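Local atomic coordinates of cytokinin riboside 5'-monophosphate phosphoribohydrolase (Corynebacterium glutamicum, PDB entry 5ZBL), a protein that belongs to the SLOG clan and forms a dimer of Rossmann-like subunits, each built round a parallel beta sheet. Residues A[95-98]-A[99-103]; A[121-124]-A[125-129]; A[164-167]-A[168-171]. All blocks are in the same frame, centred on the assembly; numbering follows the deposited sequence.

The three contacts are local, each within one continuous stretch at or along a helix in a Rossmann-like subunit, and they differ with depth. Contact 2, on helix 117-130, is buried, with an aromatic flank and an acidic one. Contacts 1 and 3 lie at the surface: contact 1 is the charged start of helix 96-106, contact 3 a single helical turn, 166-169, far out from the chain centre. Contact 2 touches both of the others. K100 of contact 1 forms salt bridges with E121 and E125, while the W127 ring meets the F168 ring edge-to-face. Contacts 1 and 3, with centres about 26 Å apart, do not touch. Regular helix bonds run through contacts 1 and 2, whereas those of contact 3 are all weak.

Contact 1: A[95-98]-A[99-103]; sequences DMHI and RKRRM. With SO4 (sulfate ion), chain H.
D95 and R99 open the first turn of helix 96-106 through a backbone bond from R99 N to D95 O of 2.9 Å, and the same i to i+4 ladder continues through the pairs M96-K100, H97-R101 and I98-R102. The bond from R101 N to H97 O is almost straight, 178° at the hydrogen over 3.0 Å. D95 is the N-cap: with chi1 at 61°, CG sits between the backbone N and the carbonyl carbon, which turns OD1 back over the helix start to accept from I98 N at 3.0 Å. The neighbouring M96 N instead donates to O4 of a sulfate ion at 3.0 Å, again nearly straight. The ion probably comes from the crystallisation liquor and occupies the anion-accepting end of the helix in the crystal.

Two pairs of side chains run alongside each other. M96 and R99 point the same way, with M96 SD 4.0 Å from R99 NH1; the extended R99 chain carries its guanidinium to the backbone carbonyls of G48 and V72. H97 and R101 are also side by side, but their planes stand 77° apart and H97 CE1 is 4.0 Å from R101 NH2, a loose oblique approach and not a stack. K100 leads elsewhere: its amine forms salt bridges with E121 and E125 of its own chain and with E125 of the second subunit. R102 pairs with E91.

This is the chemistry of a helix N-terminus. I98 N is taken up by D95 OD1 and M96 N by sulfate O4, and the positive end of the helix dipole would be expected to strengthen both bonds. Further on, backbone carbonyls receive R99, and acidic side chains receive K100 and R102.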
ATOM      1  N   ASP A  95      -6.796   0.167 -16.934  1.00 42.61           N
ATOM      2  CA  ASP A  95      -6.235   0.936 -15.797  1.00 39.49           C
ATOM      3  C   ASP A  95      -5.653   0.074 -14.704  1.00 39.97           C
ATOM      4  O   ASP A  95      -5.774  -1.157 -14.728  1.00 42.77           O
ATOM      5  CB  ASP A  95      -7.273   1.907 -15.235  1.00 40.86           C
ATOM      6  CG  ASP A  95      -8.486   1.228 -14.724  1.00 44.08           C
ATOM      7  OD1 ASP A  95      -8.331   0.347 -13.849  1.00 52.59           O
ATOM      8  OD2 ASP A  95      -9.601   1.570 -15.183  1.00 44.88           O
ATOM      9  N   MET A  96      -5.012   0.743 -13.756  1.00 43.57           N
ATOM     10  CA  MET A  96      -4.295   0.126 -12.656  1.00 43.74           C
ATOM     11  C   MET A  96      -5.190  -0.601 -11.692  1.00 40.44           C
ATOM     12  O   MET A  96      -4.787  -1.597 -11.120  1.00 45.77           O
ATOM     13  CB  MET A  96      -3.454   1.155 -11.894  1.00 49.14           C
ATOM     14  CG  MET A  96      -2.059   0.653 -11.532  1.00 60.87           C
ATOM     15  SD  MET A  96      -0.826   1.028 -12.807  1.00 69.69           S
ATOM     16  CE  MET A  96      -0.633   2.812 -12.635  1.00 64.54           C
ATOM     17  N   HIS A  97      -6.410  -0.133 -11.522  1.00 41.76           N
ATOM     18  CA  HIS A  97      -7.416  -0.850 -10.742  1.00 40.07           C
ATOM     19  C   HIS A  97      -7.604  -2.264 -11.285  1.00 40.11           C
ATOM     20  O   HIS A  97      -7.484  -3.254 -10.560  1.00 40.99           O
ATOM     21  CB  HIS A  97      -8.752  -0.091 -10.848  1.00 44.05           C
ATOM     22  CG  HIS A  97      -9.845  -0.591  -9.944  1.00 47.53           C
ATOM     23  ND1 HIS A  97     -11.160  -0.680 -10.355  1.00 52.18           N
ATOM     24  CD2 HIS A  97      -9.834  -0.969  -8.648  1.00 49.91           C
ATOM     25  CE1 HIS A  97     -11.913  -1.094  -9.351  1.00 58.15           C
ATOM     26  NE2 HIS A  97     -11.132  -1.277  -8.302  1.00 62.98           N
ATOM     27  N   ILE A  98      -7.911  -2.326 -12.582  1.00 40.93           N
ATOM     28  CA  ILE A  98      -8.231  -3.557 -13.255  1.00 39.30           C
ATOM     29  C   ILE A  98      -6.950  -4.396 -13.188  1.00 38.65           C
ATOM     30  O   ILE A  98      -7.003  -5.598 -12.854  1.00 31.77           O
ATOM     31  CB  ILE A  98      -8.784  -3.302 -14.688  1.00 39.48           C
ATOM     32  CG1 ILE A  98     -10.146  -2.583 -14.604  1.00 42.16           C
ATOM     33  CG2 ILE A  98      -9.008  -4.610 -15.446  1.00 38.21           C
ATOM     34  CD1 ILE A  98     -10.597  -1.955 -15.914  1.00 41.33           C
ATOM     35  N   ARG A  99      -5.786  -3.769 -13.384  1.00 33.13           N
ATOM     36  CA  ARG A  99      -4.570  -4.568 -13.308  1.00 36.27           C
ATOM     37  C   ARG A  99      -4.478  -5.391 -11.984  1.00 40.91           C
ATOM     38  O   ARG A  99      -4.266  -6.610 -12.007  1.00 38.70           O
ATOM     39  CB  ARG A  99      -3.380  -3.689 -13.486  1.00 38.07           C
ATOM     40  CG  ARG A  99      -2.105  -4.438 -13.679  1.00 37.65           C
ATOM     41  CD  ARG A  99      -1.033  -3.566 -13.181  1.00 37.49           C
ATOM     42  NE  ARG A  99       0.280  -3.950 -13.597  1.00 38.25           N
ATOM     43  CZ  ARG A  99       1.367  -3.357 -13.124  1.00 42.33           C
ATOM     44  NH1 ARG A  99       1.259  -2.386 -12.198  1.00 35.83           N
ATOM     45  NH2 ARG A  99       2.567  -3.743 -13.578  1.00 42.69           N
ATOM     46  N   LYS A 100      -4.721  -4.734 -10.853  1.00 42.92           N
ATOM     47  CA  LYS A 100      -4.582  -5.360  -9.537  1.00 40.90           C
ATOM     48  C   LYS A 100      -5.680  -6.366  -9.274  1.00 38.27           C
ATOM     49  O   LYS A 100      -5.416  -7.446  -8.732  1.00 38.06           O
ATOM     50  CB  LYS A 100      -4.669  -4.347  -8.427  1.00 39.38           C
ATOM     51  CG  LYS A 100      -3.661  -3.250  -8.462  1.00 43.31           C
ATOM     52  CD  LYS A 100      -3.838  -2.453  -7.182  1.00 48.63           C
ATOM     53  CE  LYS A 100      -3.433  -1.015  -7.291  1.00 45.61           C
ATOM     54  NZ  LYS A 100      -3.698  -0.396  -5.958  1.00 47.55           N
ATOM     55  N   ARG A 101      -6.900  -6.037  -9.657  1.00 35.95           N
ATOM     56  CA  ARG A 101      -7.950  -7.048  -9.596  1.00 38.72           C
ATOM     57  C   ARG A 101      -7.577  -8.338 -10.388  1.00 37.34           C
ATOM     58  O   ARG A 101      -7.751  -9.451  -9.881  1.00 32.39           O
ATOM     59  CB  ARG A 101      -9.259  -6.462 -10.066  1.00 46.58           C
ATOM     60  CG  ARG A 101     -10.473  -7.343  -9.821  1.00 56.38           C
ATOM     61  CD  ARG A 101     -11.630  -6.928 -10.729  1.00 68.04           C
ATOM     62  NE  ARG A 101     -12.332  -5.739 -10.244  1.00 70.86           N
ATOM     63  CZ  ARG A 101     -13.232  -5.727  -9.265  1.00 75.98           C
ATOM     64  NH1 ARG A 101     -13.561  -6.840  -8.622  1.00 71.45           N
ATOM     65  NH2 ARG A 101     -13.806  -4.577  -8.916  1.00 85.42           N
ATOM     66  N   ARG A 102      -7.033  -8.189 -11.598  1.00 38.07           N
ATOM     67  CA  ARG A 102      -6.709  -9.331 -12.430  1.00 43.22           C
ATOM     68  C   ARG A 102      -5.564 -10.203 -11.903  1.00 44.23           C
ATOM     69  O   ARG A 102      -5.632 -11.458 -11.970  1.00 36.92           O
ATOM     70  CB  ARG A 102      -6.417  -8.934 -13.882  1.00 47.41           C
ATOM     71  CG  ARG A 102      -7.604  -9.076 -14.804  1.00 60.99           C
ATOM     72  CD  ARG A 102      -8.125 -10.517 -14.908  1.00 66.50           C
ATOM     73  NE  ARG A 102      -7.576 -11.236 -16.039  1.00 67.90           N
ATOM     74  CZ  ARG A 102      -7.982 -12.443 -16.422  1.00 72.94           C
ATOM     75  NH1 ARG A 102      -7.422 -13.006 -17.485  1.00 74.71           N
ATOM     76  NH2 ARG A 102      -8.937 -13.097 -15.758  1.00 72.55           N
ATOM     77  N   MET A 103      -4.529  -9.534 -11.408  1.00 41.20           N
ATOM     78  CA  MET A 103      -3.432 -10.196 -10.708  1.00 40.31           C
ATOM     79  C   MET A 103      -3.946 -11.022  -9.524  1.00 38.90           C
ATOM     80  O   MET A 103      -3.542 -12.168  -9.343  1.00 34.90           O
ATOM     81  CB  MET A 103      -2.395  -9.173 -10.270  1.00 35.73           C
ATOM     82  CG  MET A 103      -1.683  -8.556 -11.454  1.00 40.67           C
ATOM     83  SD  MET A 103      -0.110  -7.806 -11.038  1.00 43.93           S
ATOM     84  CE  MET A 103      -0.688  -6.352 -10.190  1.00 50.60           C
TER
HETATM   85  S   SO4 H 304      -4.004   4.395 -14.919  1.00 71.30           S
HETATM   86  O1  SO4 H 304      -2.879   5.134 -14.280  1.00 66.36           O
HETATM   87  O2  SO4 H 304      -4.804   5.396 -15.665  1.00 77.52           O
HETATM   88  O3  SO4 H 304      -3.441   3.360 -15.826  1.00 66.01           O
HETATM   89  O4  SO4 H 304      -4.875   3.753 -13.895  1.00 53.57           O

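Contact 2: A[121-124]-A[125-129]; sequences EELF and EVWTW
L123 and F124 meet W127 from two directions on helix 117-130, the crossover helix of a beta-alpha-beta unit between strands 110-112 and 139-142. L123 comes over a face of the indole: its CG stands 4.2 Å from the centroid of the W127 six-membered ring, close to the ring normal, in a CH-pi contact. F124 lies at the indole's edge. The two rings form an offset edge-to-face pair, the edge of W127 pointing toward the face of F124, with planes 70° apart, and F124 CD1 approaches W127 CE3 to 3.4 Å. Held on a face and at an edge, the indole is further enclosed by V139 and by L155 of helix 149-160.

E121 and E125 run side by side along another flank, their carboxylates nearly perpendicular, with E121 OE2 3.9 Å from E125 OE1. Both oxygens form salt bridges with K100, which probably offsets the repulsion between these buried acids close to the second subunit.

T128 shows how a hydroxyl can be taken up within a helix. With chi1 at -56°, OG1 lies beside its own backbone N, and F124 O accepts from T128 OG1 at 2.6 Å and from T128 N at 2.9 Å, the two donors arriving from opposite faces of the carbonyl plane.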
ATOM      1  N   GLU A 121       2.633  -1.199  -1.532  1.00 33.09           N
ATOM      2  CA  GLU A 121       1.236  -0.907  -1.836  1.00 34.76           C
ATOM      3  C   GLU A 121       0.432  -2.166  -2.239  1.00 38.95           C
ATOM      4  O   GLU A 121      -0.703  -2.374  -1.773  1.00 38.20           O
ATOM      5  CB  GLU A 121       1.149   0.113  -2.935  1.00 34.74           C
ATOM      6  CG  GLU A 121      -0.200   0.734  -3.143  1.00 37.82           C
ATOM      7  CD  GLU A 121      -1.135  -0.118  -3.972  1.00 48.01           C
ATOM      8  OE1 GLU A 121      -0.649  -0.764  -4.932  1.00 51.50           O
ATOM      9  OE2 GLU A 121      -2.371  -0.153  -3.668  1.00 52.79           O
ATOM     10  N   GLU A 122       0.983  -2.979  -3.133  1.00 39.83           N
ATOM     11  CA  GLU A 122       0.255  -4.177  -3.564  1.00 42.05           C
ATOM     12  C   GLU A 122       0.017  -5.089  -2.358  1.00 38.20           C
ATOM     13  O   GLU A 122      -1.036  -5.676  -2.251  1.00 33.82           O
ATOM     14  CB  GLU A 122       0.961  -4.920  -4.711  1.00 44.76           C
ATOM     15  CG  GLU A 122       0.615  -4.390  -6.107  1.00 50.01           C
ATOM     16  CD  GLU A 122       1.774  -4.445  -7.121  1.00 60.78           C
ATOM     17  OE1 GLU A 122       2.965  -4.355  -6.706  1.00 69.39           O
ATOM     18  OE2 GLU A 122       1.506  -4.535  -8.357  1.00 61.12           O
ATOM     19  N   LEU A 123       0.982  -5.165  -1.449  1.00 34.99           N
ATOM     20  CA  LEU A 123       0.908  -6.080  -0.353  1.00 38.96           C
ATOM     21  C   LEU A 123      -0.197  -5.653   0.633  1.00 39.87           C
ATOM     22  O   LEU A 123      -0.985  -6.464   1.109  1.00 40.53           O
ATOM     23  CB  LEU A 123       2.272  -6.172   0.341  1.00 41.81           C
ATOM     24  CG  LEU A 123       2.285  -7.013   1.620  1.00 39.91           C
ATOM     25  CD1 LEU A 123       2.035  -8.430   1.262  1.00 37.26           C
ATOM     26  CD2 LEU A 123       3.583  -6.850   2.377  1.00 42.71           C
ATOM     27  N   PHE A 124      -0.238  -4.370   0.922  1.00 39.05           N
ATOM     28  CA  PHE A 124      -1.236  -3.818   1.815  1.00 38.91           C
ATOM     29  C   PHE A 124      -2.636  -3.809   1.213  1.00 38.34           C
ATOM     30  O   PHE A 124      -3.646  -3.902   1.935  1.00 37.91           O
ATOM     31  CB  PHE A 124      -0.790  -2.431   2.296  1.00 42.21           C
ATOM     32  CG  PHE A 124       0.176  -2.495   3.432  1.00 47.33           C
ATOM     33  CD1 PHE A 124      -0.257  -2.935   4.672  1.00 53.91           C
ATOM     34  CD2 PHE A 124       1.495  -2.140   3.283  1.00 51.73           C
ATOM     35  CE1 PHE A 124       0.607  -3.013   5.745  1.00 55.31           C
ATOM     36  CE2 PHE A 124       2.372  -2.229   4.347  1.00 50.17           C
ATOM     37  CZ  PHE A 124       1.925  -2.674   5.573  1.00 54.01           C
ATOM     38  N   GLU A 125      -2.682  -3.687  -0.106  1.00 37.53           N
ATOM     39  CA  GLU A 125      -3.891  -3.877  -0.880  1.00 42.52           C
ATOM     40  C   GLU A 125      -4.484  -5.286  -0.676  1.00 44.31           C
ATOM     41  O   GLU A 125      -5.678  -5.405  -0.281  1.00 36.66           O
ATOM     42  CB  GLU A 125      -3.614  -3.554  -2.341  1.00 45.11           C
ATOM     43  CG  GLU A 125      -4.746  -3.703  -3.343  1.00 49.07           C
ATOM     44  CD  GLU A 125      -5.760  -2.620  -3.258  1.00 49.32           C
ATOM     45  OE1 GLU A 125      -5.858  -1.783  -4.187  1.00 52.21           O
ATOM     46  OE2 GLU A 125      -6.470  -2.628  -2.255  1.00 57.58           O
ATOM     47  N   VAL A 126      -3.688  -6.346  -0.831  1.00 43.58           N
ATOM     48  CA  VAL A 126      -4.313  -7.665  -0.656  1.00 51.10           C
ATOM     49  C   VAL A 126      -4.751  -7.868   0.798  1.00 53.59           C
ATOM     50  O   VAL A 126      -5.776  -8.485   1.031  1.00 60.63           O
ATOM     51  CB  VAL A 126      -3.500  -8.855  -1.202  1.00 51.83           C
ATOM     52  CG1 VAL A 126      -3.091  -8.582  -2.633  1.00 54.87           C
ATOM     53  CG2 VAL A 126      -2.293  -9.162  -0.351  1.00 60.59           C
ATOM     54  N   TRP A 127      -4.000  -7.333   1.757  1.00 52.35           N
ATOM     55  CA  TRP A 127      -4.396  -7.426   3.166  1.00 56.50           C
ATOM     56  C   TRP A 127      -5.692  -6.697   3.465  1.00 57.21           C
ATOM     57  O   TRP A 127      -6.574  -7.234   4.120  1.00 59.23           O
ATOM     58  CB  TRP A 127      -3.300  -6.875   4.110  1.00 55.89           C
ATOM     59  CG  TRP A 127      -2.249  -7.848   4.452  1.00 58.41           C
ATOM     60  CD1 TRP A 127      -2.353  -9.215   4.475  1.00 56.29           C
ATOM     61  CD2 TRP A 127      -0.921  -7.543   4.863  1.00 59.94           C
ATOM     62  NE1 TRP A 127      -1.171  -9.767   4.859  1.00 61.29           N
ATOM     63  CE2 TRP A 127      -0.269  -8.767   5.103  1.00 59.71           C
ATOM     64  CE3 TRP A 127      -0.214  -6.357   5.039  1.00 56.59           C
ATOM     65  CZ2 TRP A 127       1.057  -8.834   5.515  1.00 59.91           C
ATOM     66  CZ3 TRP A 127       1.103  -6.422   5.450  1.00 59.93           C
ATOM     67  CH2 TRP A 127       1.731  -7.652   5.672  1.00 61.40           C
ATOM     68  N   THR A 128      -5.778  -5.457   3.016  1.00 57.65           N
ATOM     69  CA  THR A 128      -6.996  -4.689   3.133  1.00 63.32           C
ATOM     70  C   THR A 128      -8.177  -5.478   2.554  1.00 69.05           C
ATOM     71  O   THR A 128      -9.280  -5.362   3.067  1.00 75.82           O
ATOM     72  CB  THR A 128      -6.866  -3.334   2.415  1.00 67.22           C
ATOM     73  OG1 THR A 128      -5.730  -2.625   2.937  1.00 67.35           O
ATOM     74  CG2 THR A 128      -8.110  -2.492   2.600  1.00 67.12           C
ATOM     75  N   TRP A 129      -7.937  -6.264   1.501  1.00 67.08           N
ATOM     76  CA  TRP A 129      -8.962  -7.138   0.918  1.00 68.56           C
ATOM     77  C   TRP A 129      -9.218  -8.381   1.768  1.00 71.37           C
ATOM     78  O   TRP A 129     -10.381  -8.733   1.994  1.00 63.97           O
ATOM     79  CB  TRP A 129      -8.587  -7.572  -0.505  1.00 64.23           C
ATOM     80  CG  TRP A 129      -8.692  -6.526  -1.519  1.00 64.70           C
ATOM     81  CD1 TRP A 129      -9.374  -5.350  -1.427  1.00 67.13           C
ATOM     82  CD2 TRP A 129      -8.106  -6.549  -2.832  1.00 67.68           C
ATOM     83  NE1 TRP A 129      -9.235  -4.630  -2.589  1.00 70.89           N
ATOM     84  CE2 TRP A 129      -8.460  -5.336  -3.468  1.00 69.10           C
ATOM     85  CE3 TRP A 129      -7.304  -7.468  -3.527  1.00 70.45           C
ATOM     86  CZ2 TRP A 129      -8.036  -5.012  -4.775  1.00 70.27           C
ATOM     87  CZ3 TRP A 129      -6.876  -7.139  -4.834  1.00 69.44           C
ATOM     88  CH2 TRP A 129      -7.254  -5.930  -5.439  1.00 68.56           C
TER

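Contact 3: A[164-167]-A[168-171]; sequences IKRD and FFEC
R166 runs alongside F169 on a single helical turn, 166-169, which lies on the surface of the Rossmann-like subunit beside helix 149-160, and its NH1 forms a salt bridge with E156 of that helix. On the way there the arginine chain bends at chi2 and chi3, bringing the guanidinium beside the F169 ring and pointing the same way. NH1 of R166 meets that ring at its edge, 3.6 Å from F169 CD2, and the two planes are 54° apart; this is a side-on approach and not a cation-pi stack.

The backbone bonds of the turn are weaker. K165 occupies the N-cap position, and its carbonyl oxygen accepts two weak bonds: one from F168 N at 3.0 Å, strongly bent at 127°, and one from F169 N, straighter but stretched to 3.4 Å. A third weak bond, from E170 N to D167 O at 3.5 Å, spans three residues as the turn ends. The short helix therefore illustrates how little regular backbone bonding a one-turn element can contain.

Packing completes the contact. F169 rests on L155 and E156 of helix 149-160, while F168 serves another flank. With CG anti to the backbone N (chi1 178°), its ring extends to W127, which it meets edge-to-face. I164, just ahead of the turn, crosses F168 at a slant and sets a methyl group at the ring edge, I164 CG2 being 4.1 Å from F168 CD2. One turn on from D167, C171 SG lies 3.8 Å from D167 O.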
ATOM      1  N   ILE A 164      -4.745  -2.983  14.243  1.00 46.21           N
ATOM      2  CA  ILE A 164      -4.893  -4.266  13.554  1.00 50.36           C
ATOM      3  C   ILE A 164      -5.228  -5.351  14.592  1.00 47.82           C
ATOM      4  O   ILE A 164      -4.786  -5.283  15.728  1.00 44.08           O
ATOM      5  CB  ILE A 164      -3.569  -4.671  12.857  1.00 52.80           C
ATOM      6  CG1 ILE A 164      -3.104  -3.557  11.913  1.00 53.18           C
ATOM      7  CG2 ILE A 164      -3.736  -5.998  12.110  1.00 54.44           C
ATOM      8  CD1 ILE A 164      -1.713  -3.752  11.387  1.00 56.97           C
ATOM      9  N   LYS A 165      -5.996  -6.349  14.192  1.00 59.07           N
ATOM     10  CA  LYS A 165      -6.334  -7.469  15.085  1.00 67.64           C
ATOM     11  C   LYS A 165      -5.174  -8.466  15.094  1.00 66.52           C
ATOM     12  O   LYS A 165      -4.710  -8.874  14.036  1.00 63.59           O
ATOM     13  CB  LYS A 165      -7.588  -8.199  14.590  1.00 74.63           C
ATOM     14  CG  LYS A 165      -8.845  -7.353  14.448  1.00 81.18           C
ATOM     15  CD  LYS A 165      -9.879  -8.059  13.553  1.00 93.54           C
ATOM     16  CE  LYS A 165     -10.889  -7.118  12.887  1.00 92.15           C
ATOM     17  NZ  LYS A 165     -11.910  -6.586  13.828  1.00 92.14           N
ATOM     18  N   ARG A 166      -4.736  -8.884  16.280  1.00 74.15           N
ATOM     19  CA  ARG A 166      -3.690  -9.931  16.442  1.00 70.18           C
ATOM     20  C   ARG A 166      -4.041 -11.222  15.695  1.00 69.86           C
ATOM     21  O   ARG A 166      -3.157 -11.938  15.219  1.00 77.19           O
ATOM     22  CB  ARG A 166      -3.463 -10.200  17.936  1.00 74.43           C
ATOM     23  CG  ARG A 166      -2.539 -11.351  18.316  1.00 75.25           C
ATOM     24  CD  ARG A 166      -1.089 -11.024  18.076  1.00 75.26           C
ATOM     25  NE  ARG A 166      -0.632  -9.949  18.955  1.00 73.42           N
ATOM     26  CZ  ARG A 166       0.481  -9.246  18.766  1.00 68.69           C
ATOM     27  NH1 ARG A 166       1.282  -9.496  17.721  1.00 66.53           N
ATOM     28  NH2 ARG A 166       0.777  -8.268  19.604  1.00 64.29           N
ATOM     29  N   ASP A 167      -5.330 -11.507  15.593  1.00 69.15           N
ATOM     30  CA  ASP A 167      -5.813 -12.637  14.790  1.00 72.98           C
ATOM     31  C   ASP A 167      -5.315 -12.580  13.347  1.00 68.49           C
ATOM     32  O   ASP A 167      -4.800 -13.571  12.811  1.00 60.42           O
ATOM     33  CB  ASP A 167      -7.359 -12.638  14.758  1.00 78.07           C
ATOM     34  CG  ASP A 167      -7.962 -13.976  15.119  1.00 82.34           C
ATOM     35  OD1 ASP A 167      -7.228 -14.873  15.594  1.00 92.45           O
ATOM     36  OD2 ASP A 167      -9.195 -14.115  14.948  1.00 77.58           O
ATOM     37  N   PHE A 168      -5.519 -11.416  12.727  1.00 67.34           N
ATOM     38  CA  PHE A 168      -5.243 -11.209  11.313  1.00 72.45           C
ATOM     39  C   PHE A 168      -3.762 -11.395  11.019  1.00 67.61           C
ATOM     40  O   PHE A 168      -3.402 -12.226  10.211  1.00 64.84           O
ATOM     41  CB  PHE A 168      -5.674  -9.808  10.860  1.00 78.88           C
ATOM     42  CG  PHE A 168      -5.359  -9.530   9.426  1.00 81.33           C
ATOM     43  CD1 PHE A 168      -6.020 -10.232   8.423  1.00 89.13           C
ATOM     44  CD2 PHE A 168      -4.375  -8.610   9.071  1.00 86.89           C
ATOM     45  CE1 PHE A 168      -5.725 -10.005   7.088  1.00 89.73           C
ATOM     46  CE2 PHE A 168      -4.075  -8.374   7.737  1.00 85.78           C
ATOM     47  CZ  PHE A 168      -4.753  -9.074   6.747  1.00 89.01           C
ATOM     48  N   PHE A 169      -2.938 -10.626  11.721  1.00 70.68           N
ATOM     49  CA  PHE A 169      -1.469 -10.643  11.624  1.00 74.25           C
ATOM     50  C   PHE A 169      -0.862 -12.036  11.535  1.00 71.20           C
ATOM     51  O   PHE A 169       0.057 -12.226  10.764  1.00 68.66           O
ATOM     52  CB  PHE A 169      -0.890  -9.897  12.864  1.00 82.65           C
ATOM     53  CG  PHE A 169       0.628  -9.747  12.893  1.00 80.88           C
ATOM     54  CD1 PHE A 169       1.358  -9.408  11.754  1.00 80.50           C
ATOM     55  CD2 PHE A 169       1.321  -9.895  14.096  1.00 76.69           C
ATOM     56  CE1 PHE A 169       2.744  -9.246  11.819  1.00 81.68           C
ATOM     57  CE2 PHE A 169       2.699  -9.739  14.160  1.00 78.73           C
ATOM     58  CZ  PHE A 169       3.414  -9.407  13.024  1.00 76.27           C
ATOM     59  N   GLU A 170      -1.394 -13.004  12.294  1.00 77.88           N
ATOM     60  CA  GLU A 170      -0.674 -14.259  12.629  1.00 82.09           C
ATOM     61  C   GLU A 170      -0.816 -15.464  11.663  1.00 77.93           C
ATOM     62  O   GLU A 170      -0.197 -16.496  11.881  1.00 77.72           O
ATOM     63  CB  GLU A 170      -1.037 -14.665  14.080  1.00 84.35           C
ATOM     64  CG  GLU A 170      -0.238 -15.810  14.722  1.00 90.76           C
ATOM     65  CD  GLU A 170       1.279 -15.777  14.484  1.00 87.58           C
ATOM     66  OE1 GLU A 170       1.931 -14.778  14.862  1.00 92.88           O
ATOM     67  OE2 GLU A 170       1.828 -16.773  13.945  1.00 73.65           O
ATOM     68  N   CYS A 171      -1.597 -15.336  10.594  1.00 78.00           N
ATOM     69  CA  CYS A 171      -1.664 -16.375   9.524  1.00 82.00           C
ATOM     70  C   CYS A 171      -0.770 -16.004   8.310  1.00 74.14           C
ATOM     71  O   CYS A 171      -0.855 -16.589   7.223  1.00 72.66           O
ATOM     72  CB  CYS A 171      -3.124 -16.573   9.109  1.00 88.73           C
ATOM     73  SG  CYS A 171      -4.116 -15.093   9.417  1.00 97.33           S
TER